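Local coordinates for protein aminotransferase class-III (Sphaerobacter thermophilus DSM 20745, PDB 6K8H) that belongs to the class-III aminotransferases, the omega-transaminase group, and carries (5-hydroxy-4,6-dimethylpyridin-3-yl)methyl dihydrogen phosphate covalently held in its pocket, at residues Y71-I75 / G281-G285; D66-T72 / F418-S422. All coordinates share one frame. Residue numbers count along the deposited sequence, not the author numbering.

How the contacts relate
Both contacts use the helical turn 69-72: contact 2 takes it with the residues leading in (66-72), contact 1 takes its end and the residues that follow (71-75). Contact 1 sets these against the loop carrying Lys282, the residue joined to PLR; contact 2 sets the turn against strand 418-420. Their centres lie about 10 Å apart. They touch directly: Leu74 N comes within 3.1 Å of Asn69 O, a probable hydrogen bond, and Ile75 O lies 3.5 Å from Ser422 CB. Thr72, shared with Tyr71, packs on Phe418 and Cys420, and its side chain is about 6 Å from PLR between nearest atoms. The second subunit also touches both contacts.

Contact 1 of 2, residues Y71-I75 / G281-G285; sequences YTALI and GKIIG. With PLR ((5-hydroxy-4,6-dimethylpyridin-3-yl)methyl dihydrogen phosphate), chain D.
This is a buried contact at the ligand pocket of a PLP-dependent transferase fold, where the loop after strand 277-281 of the seven-stranded sheet meets the exit of helical turn 69-72. Lys282 leaves the strand with phi/psi 53/-103, and a 3-10 segment follows at 283-285, with Gly285 N hydrogen-bonded to Lys282 O at 3.1 Å. The nearest CA atoms are those of Ala73 and Lys282, 4.1 Å apart, and Ala73 CB packs on Lys282 CB at 3.8 Å. From there the lysine runs m, t, t, p past Thr72 OG1, 3.6 Å from its CD, then Tyr71 O, 3.1 Å from its CE. Thr72 OG1 donates to Tyr71 O (2.6 Å). Ile283 CA makes a CH...O contact with Ala73 O (3.3 Å), and water 1 donates to Ala73 O (3.0 Å) and Ile283 O (2.9 Å). Ile283 CG2 meets Ile75 CB at 4.0 Å. Thr317 of the second subunit packs on Lys282 and hydrogen-bonds PLR. Lys282 NZ is covalently bonded to PLR C4A at 1.9 Å.

Contact 2 of 2, residues D66-T72 / F418-S422; sequences DFVNNYT and FGCLS
A single backbone hydrogen bond ties the two segments together: Cys420 N donates to Phe67 O at 2.9 Å, with the nearest CA atoms, 5.1 Å apart, in the same two residues. Gly419 CA shares that acceptor (Phe67 O, 3.3 Å), and Phe67 CA approaches Cys420 O (3.5 Å). Within 66-72, Asp66 OD1 accepts from Val68 N (2.8 Å), an Asx turn, and from Asn69 N (2.7 Å), holding the chain as it leaves strand 63-66. Asn69, Asn70 and Tyr71 then coil with phi and psi all near +50°, a left-handed turn closed by Thr72 N to Val68 O (2.9 Å). In this PLP-dependent transferase fold the turn packs against 418-420, an outermost strand, within this chain, of the antiparallel sheet with 366-370 and 373-377. Cys420, chi1 p, brings SG to 3.2 Å from Val68 O. Among apolar pairs, Leu421 CD2 meets the Phe67 ring edge at CE2 (3.9 Å), and Thr72 CG2 lies 3.8 Å from Phe418 CZ. Water 2 links Asp66 O (2.9 Å) with Ser422 OG (2.6 Å).

Contact 1 of 2, residues Y71-I75 / G281-G285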
ATOM      1  N   TYR B  71      15.721   3.398   3.219  1.00 10.73           N
ATOM      2  CA  TYR B  71      15.610   4.363   2.131  1.00 10.01           C
ATOM      3  C   TYR B  71      14.960   5.665   2.602  1.00 11.84           C
ATOM      4  O   TYR B  71      14.027   6.182   1.991  1.00  7.93           O
ATOM      5  CB  TYR B  71      14.894   3.739   0.929  1.00  9.09           C
ATOM      6  CG  TYR B  71      15.881   2.836   0.199  1.00  9.58           C
ATOM      7  CD1 TYR B  71      16.079   1.519   0.599  1.00 15.66           C
ATOM      8  CD2 TYR B  71      16.685   3.339  -0.812  1.00 13.99           C
ATOM      9  CE1 TYR B  71      17.026   0.709  -0.033  1.00 18.45           C
ATOM     10  CE2 TYR B  71      17.618   2.542  -1.457  1.00 14.27           C
ATOM     11  CZ  TYR B  71      17.793   1.232  -1.062  1.00 17.55           C
ATOM     12  OH  TYR B  71      18.732   0.449  -1.704  1.00 21.70           O
ATOM     13  N   THR B  72      15.506   6.204   3.697  1.00 11.69           N
ATOM     14  CA  THR B  72      15.233   7.505   4.333  1.00 10.02           C
ATOM     15  C   THR B  72      13.965   7.514   5.183  1.00 10.61           C
ATOM     16  O   THR B  72      13.616   8.588   5.707  1.00 11.53           O
ATOM     17  CB  THR B  72      15.155   8.695   3.346  1.00  9.66           C
ATOM     18  OG1 THR B  72      13.910   8.687   2.630  1.00  9.20           O
ATOM     19  CG2 THR B  72      16.317   8.685   2.357  1.00 11.65           C
ATOM     20  N   ALA B  73      13.267   6.383   5.344  1.00  8.01           N
ATOM     21  CA  ALA B  73      12.019   6.379   6.109  1.00  9.34           C
ATOM     22  C   ALA B  73      12.253   6.580   7.606  1.00  8.36           C
ATOM     23  O   ALA B  73      11.439   7.214   8.284  1.00 10.90           O
ATOM     24  CB  ALA B  73      11.247   5.080   5.867  1.00  9.87           C
ATOM     25  N   LEU B  74      13.308   5.998   8.156  1.00  9.34           N
ATOM     26  CA  LEU B  74      13.522   6.012   9.604  1.00  9.85           C
ATOM     27  C   LEU B  74      14.498   7.132   9.946  1.00  9.11           C
ATOM     28  O   LEU B  74      15.673   6.917  10.246  1.00  8.26           O
ATOM     29  CB  LEU B  74      13.999   4.642  10.089  1.00  8.70           C
ATOM     30  CG  LEU B  74      12.836   3.694  10.412  1.00 11.66           C
ATOM     31  CD1 LEU B  74      12.046   3.311   9.143  1.00 11.22           C
ATOM     32  CD2 LEU B  74      13.354   2.464  11.123  1.00 16.85           C
ATOM     33  N   ILE B  75      13.973   8.355   9.933  1.00  6.55           N
ATOM     34  CA  ILE B  75      14.810   9.518  10.200  1.00  9.11           C
ATOM     35  C   ILE B  75      15.326   9.513  11.634  1.00  9.59           C
ATOM     36  O   ILE B  75      16.323  10.177  11.927  1.00  8.81           O
ATOM     37  CB  ILE B  75      14.034  10.804   9.854  1.00 10.63           C
ATOM     38  CG1 ILE B  75      14.959  12.039   9.914  1.00 11.20           C
ATOM     39  CG2 ILE B  75      12.793  10.935  10.730  1.00 10.42           C
ATOM     40  CD1 ILE B  75      14.557  13.141   8.950  1.00 12.72           C
ATOM     41  N   GLY B 281       5.157   9.962   2.288  1.00  9.65           N
ATOM     42  CA  GLY B 281       5.247   8.650   2.903  1.00  9.97           C
ATOM     43  C   GLY B 281       6.502   8.587   3.745  1.00  7.89           C
ATOM     44  O   GLY B 281       6.962   9.624   4.228  1.00  9.00           O
ATOM     45  N   LYS B 282       7.055   7.382   3.926  1.00 11.07           N
ATOM     46  CA  LYS B 282       8.322   7.171   4.628  1.00  8.73           C
ATOM     47  C   LYS B 282       8.351   7.819   6.020  1.00  7.86           C
ATOM     48  O   LYS B 282       7.765   7.263   6.968  1.00  9.12           O
ATOM     49  CB  LYS B 282       9.472   7.647   3.726  1.00 11.78           C
ATOM     50  CG  LYS B 282       9.605   6.781   2.448  1.00 13.74           C
ATOM     51  CD  LYS B 282      10.903   7.017   1.672  1.00 12.71           C
ATOM     52  CE  LYS B 282      11.263   5.826   0.742  1.00 16.67           C
ATOM     53  NZ  LYS B 282      10.561   5.845  -0.588  1.00 24.61           N
ATOM     54  N   ILE B 283       9.010   8.963   6.179  1.00  8.52           N
ATOM     55  CA  ILE B 283       9.220   9.479   7.567  1.00 11.12           C
ATOM     56  C   ILE B 283       7.894   9.703   8.301  1.00 10.27           C
ATOM     57  O   ILE B 283       7.865   9.507   9.512  1.00  9.52           O
ATOM     58  CB  ILE B 283      10.070  10.765   7.574  1.00  9.08           C
ATOM     59  CG1 ILE B 283       9.290  11.966   7.037  1.00  8.12           C
ATOM     60  CG2 ILE B 283      11.388  10.558   6.846  1.00  8.25           C
ATOM     61  CD1 ILE B 283       9.908  13.291   7.375  1.00 10.80           C
ATOM     62  N   ILE B 284       6.827  10.013   7.573  1.00  8.66           N
ATOM     63  CA  ILE B 284       5.626  10.498   8.238  1.00  7.70           C
ATOM     64  C   ILE B 284       4.921   9.361   8.961  1.00  8.28           C
ATOM     65  O   ILE B 284       3.898   9.589   9.614  1.00 11.77           O
ATOM     66  CB  ILE B 284       4.664  11.197   7.251  1.00  8.11           C
ATOM     67  CG1 ILE B 284       4.198  10.235   6.155  1.00 10.08           C
ATOM     68  CG2 ILE B 284       5.304  12.403   6.627  1.00 10.40           C
ATOM     69  CD1 ILE B 284       2.900  10.678   5.479  1.00  6.97           C
ATOM     70  N   GLY B 285       5.440   8.136   8.854  1.00  8.72           N
ATOM     71  CA  GLY B 285       4.838   7.028   9.577  1.00  9.70           C
ATOM     72  C   GLY B 285       5.607   6.511  10.766  1.00  9.10           C
ATOM     73  O   GLY B 285       5.201   5.481  11.346  1.00 11.34           O
TER
HETATM   74  N1  PLR D 501       8.115   8.185  -4.468  1.00 11.69           N
HETATM   75  C2  PLR D 501       9.397   8.315  -4.147  1.00 15.00           C
HETATM   76  C2A PLR D 501      10.125   9.556  -4.549  1.00 16.71           C
HETATM   77  C3  PLR D 501      10.050   7.308  -3.423  1.00 21.00           C
HETATM   78  O3  PLR D 501      11.349   7.480  -3.106  1.00 19.77           O
HETATM   79  C4  PLR D 501       9.340   6.151  -3.047  1.00 18.77           C
HETATM   80  C4A PLR D 501      10.009   5.096  -2.283  1.00 26.64           C
HETATM   81  C5  PLR D 501       7.988   6.049  -3.393  1.00 19.17           C
HETATM   82  C6  PLR D 501       7.437   7.075  -4.112  1.00 17.45           C
HETATM   83  C5A PLR D 501       7.173   4.832  -3.047  1.00 17.28           C
HETATM   84  O4P PLR D 501       6.878   4.669  -1.626  1.00 13.05           O
HETATM   85  P   PLR D 501       6.613   3.193  -1.043  1.00 12.77           P
HETATM   86  O1P PLR D 501       5.529   2.621  -1.897  1.00  6.81           O
HETATM   87  O2P PLR D 501       7.892   2.453  -1.191  1.00 10.14           O
HETATM   88  O3P PLR D 501       6.211   3.364   0.386  1.00  9.29           O
HETATM   89  O   HOH W   1      10.051   8.144  10.736  1.00 11.71           O

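Contact 2 of 2, residues D66-T72 / F418-S422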
ATOM      1  N   ASP B  66      24.231   2.929   9.939  1.00  9.49           N
ATOM      2  CA  ASP B  66      23.166   2.834   8.937  1.00  6.23           C
ATOM      3  C   ASP B  66      22.943   4.208   8.311  1.00  9.26           C
ATOM      4  O   ASP B  66      22.397   5.109   8.958  1.00  8.09           O
ATOM      5  CB  ASP B  66      21.875   2.309   9.563  1.00  6.91           C
ATOM      6  CG  ASP B  66      20.824   1.921   8.527  1.00  8.07           C
ATOM      7  OD1 ASP B  66      20.898   2.400   7.377  1.00  8.85           O
ATOM      8  OD2 ASP B  66      19.909   1.127   8.858  1.00  9.75           O
ATOM      9  N   PHE B  67      23.398   4.376   7.066  1.00  7.83           N
ATOM     10  CA  PHE B  67      23.123   5.566   6.272  1.00  8.60           C
ATOM     11  C   PHE B  67      22.081   5.310   5.185  1.00  7.84           C
ATOM     12  O   PHE B  67      21.993   6.078   4.221  1.00  9.62           O
ATOM     13  CB  PHE B  67      24.404   6.107   5.648  1.00  9.01           C
ATOM     14  CG  PHE B  67      25.341   6.714   6.643  1.00  7.00           C
ATOM     15  CD1 PHE B  67      26.169   5.913   7.409  1.00  6.95           C
ATOM     16  CD2 PHE B  67      25.392   8.086   6.815  1.00  8.62           C
ATOM     17  CE1 PHE B  67      27.056   6.477   8.334  1.00  7.02           C
ATOM     18  CE2 PHE B  67      26.261   8.660   7.733  1.00  8.14           C
ATOM     19  CZ  PHE B  67      27.089   7.855   8.495  1.00  7.05           C
ATOM     20  N   VAL B  68      21.300   4.242   5.311  1.00  7.98           N
ATOM     21  CA  VAL B  68      20.188   3.966   4.406  1.00  9.70           C
ATOM     22  C   VAL B  68      18.855   4.195   5.098  1.00  9.02           C
ATOM     23  O   VAL B  68      17.974   4.855   4.551  1.00  8.88           O
ATOM     24  CB  VAL B  68      20.270   2.535   3.832  1.00  9.83           C
ATOM     25  CG1 VAL B  68      19.163   2.305   2.798  1.00  9.27           C
ATOM     26  CG2 VAL B  68      21.645   2.268   3.244  1.00  8.78           C
ATOM     27  N   ASN B  69      18.693   3.645   6.306  1.00  8.04           N
ATOM     28  CA  ASN B  69      17.518   3.880   7.146  1.00 10.04           C
ATOM     29  C   ASN B  69      16.224   3.597   6.390  1.00  9.58           C
ATOM     30  O   ASN B  69      15.316   4.432   6.315  1.00  8.06           O
ATOM     31  CB  ASN B  69      17.541   5.299   7.701  1.00  8.97           C
ATOM     32  CG  ASN B  69      18.802   5.577   8.475  1.00 12.72           C
ATOM     33  OD1 ASN B  69      19.684   6.319   8.018  1.00 13.87           O
ATOM     34  ND2 ASN B  69      18.913   4.969   9.651  1.00  8.96           N
ATOM     35  N   ASN B  70      16.158   2.393   5.825  1.00 10.82           N
ATOM     36  CA  ASN B  70      15.022   1.949   5.018  1.00 10.78           C
ATOM     37  C   ASN B  70      14.684   2.988   3.950  1.00 10.24           C
ATOM     38  O   ASN B  70      13.539   3.421   3.793  1.00 11.04           O
ATOM     39  CB  ASN B  70      13.808   1.630   5.885  1.00 11.90           C
ATOM     40  CG  ASN B  70      12.913   0.601   5.235  1.00 10.86           C
ATOM     41  OD1 ASN B  70      13.398  -0.229   4.476  1.00 14.03           O
ATOM     42  ND2 ASN B  70      11.613   0.657   5.511  1.00 13.03           N
ATOM     43  N   TYR B  71      15.721   3.398   3.219  1.00 10.73           N
ATOM     44  CA  TYR B  71      15.610   4.363   2.131  1.00 10.01           C
ATOM     45  C   TYR B  71      14.960   5.665   2.602  1.00 11.84           C
ATOM     46  O   TYR B  71      14.027   6.182   1.991  1.00  7.93           O
ATOM     47  CB  TYR B  71      14.894   3.739   0.929  1.00  9.09           C
ATOM     48  CG  TYR B  71      15.881   2.836   0.199  1.00  9.58           C
ATOM     49  CD1 TYR B  71      16.079   1.519   0.599  1.00 15.66           C
ATOM     50  CD2 TYR B  71      16.685   3.339  -0.812  1.00 13.99           C
ATOM     51  CE1 TYR B  71      17.026   0.709  -0.033  1.00 18.45           C
ATOM     52  CE2 TYR B  71      17.618   2.542  -1.457  1.00 14.27           C
ATOM     53  CZ  TYR B  71      17.793   1.232  -1.062  1.00 17.55           C
ATOM     54  OH  TYR B  71      18.732   0.449  -1.704  1.00 21.70           O
ATOM     55  N   THR B  72      15.506   6.204   3.697  1.00 11.69           N
ATOM     56  CA  THR B  72      15.233   7.505   4.333  1.00 10.02           C
ATOM     57  C   THR B  72      13.965   7.514   5.183  1.00 10.61           C
ATOM     58  O   THR B  72      13.616   8.588   5.707  1.00 11.53           O
ATOM     59  CB  THR B  72      15.155   8.695   3.346  1.00  9.66           C
ATOM     60  OG1 THR B  72      13.910   8.687   2.630  1.00  9.20           O
ATOM     61  CG2 THR B  72      16.317   8.685   2.357  1.00 11.65           C
ATOM     62  N   PHE B 418      24.055   6.859  -2.362  1.00  9.10           N
ATOM     63  CA  PHE B 418      23.008   7.799  -1.911  1.00  7.38           C
ATOM     64  C   PHE B 418      22.816   7.458  -0.431  1.00  9.28           C
ATOM     65  O   PHE B 418      22.681   6.281  -0.111  1.00  8.62           O
ATOM     66  CB  PHE B 418      21.695   7.581  -2.657  1.00  7.93           C
ATOM     67  CG  PHE B 418      20.517   8.230  -1.980  1.00 11.34           C
ATOM     68  CD1 PHE B 418      20.405   9.607  -1.930  1.00  7.95           C
ATOM     69  CD2 PHE B 418      19.534   7.465  -1.374  1.00 10.20           C
ATOM     70  CE1 PHE B 418      19.322  10.206  -1.311  1.00 11.19           C
ATOM     71  CE2 PHE B 418      18.455   8.067  -0.750  1.00  9.04           C
ATOM     72  CZ  PHE B 418      18.352   9.436  -0.718  1.00 11.50           C
ATOM     73  N   GLY B 419      22.821   8.461   0.437  1.00  8.23           N
ATOM     74  CA  GLY B 419      22.698   8.194   1.853  1.00 10.90           C
ATOM     75  C   GLY B 419      21.934   9.280   2.583  1.00 10.05           C
ATOM     76  O   GLY B 419      21.649  10.358   2.046  1.00 10.81           O
ATOM     77  N   CYS B 420      21.574   8.961   3.822  1.00  8.55           N
ATOM     78  CA  CYS B 420      20.792   9.860   4.660  1.00 11.01           C
ATOM     79  C   CYS B 420      21.275   9.763   6.102  1.00  9.13           C
ATOM     80  O   CYS B 420      21.714   8.709   6.573  1.00  7.40           O
ATOM     81  CB  CYS B 420      19.284   9.589   4.557  1.00  7.73           C
ATOM     82  SG  CYS B 420      18.786   7.934   5.092  1.00 11.71           S
ATOM     83  N   LEU B 421      21.188  10.881   6.805  1.00  9.69           N
ATOM     84  CA  LEU B 421      21.465  10.875   8.235  1.00 12.75           C
ATOM     85  C   LEU B 421      20.220  10.529   9.059  1.00  8.96           C
ATOM     86  O   LEU B 421      19.081  10.640   8.606  1.00 12.06           O
ATOM     87  CB  LEU B 421      22.004  12.235   8.679  1.00  9.74           C
ATOM     88  CG  LEU B 421      23.069  12.903   7.823  1.00 11.44           C
ATOM     89  CD1 LEU B 421      23.366  14.302   8.364  1.00 15.05           C
ATOM     90  CD2 LEU B 421      24.329  12.056   7.829  1.00 12.88           C
ATOM     91  N   SER B 422      20.464  10.099  10.293  1.00  9.15           N
ATOM     92  CA  SER B 422      19.421   9.897  11.285  1.00 10.17           C
ATOM     93  C   SER B 422      19.730  10.727  12.533  1.00 10.33           C
ATOM     94  O   SER B 422      20.886  11.078  12.805  1.00  8.65           O
ATOM     95  CB  SER B 422      19.287   8.411  11.630  1.00  8.03           C
ATOM     96  OG  SER B 422      20.475   7.921  12.238  1.00  8.76           O
TER
HETATM   97  O   HOH W   2      20.913   5.493  11.455  1.00  8.57           O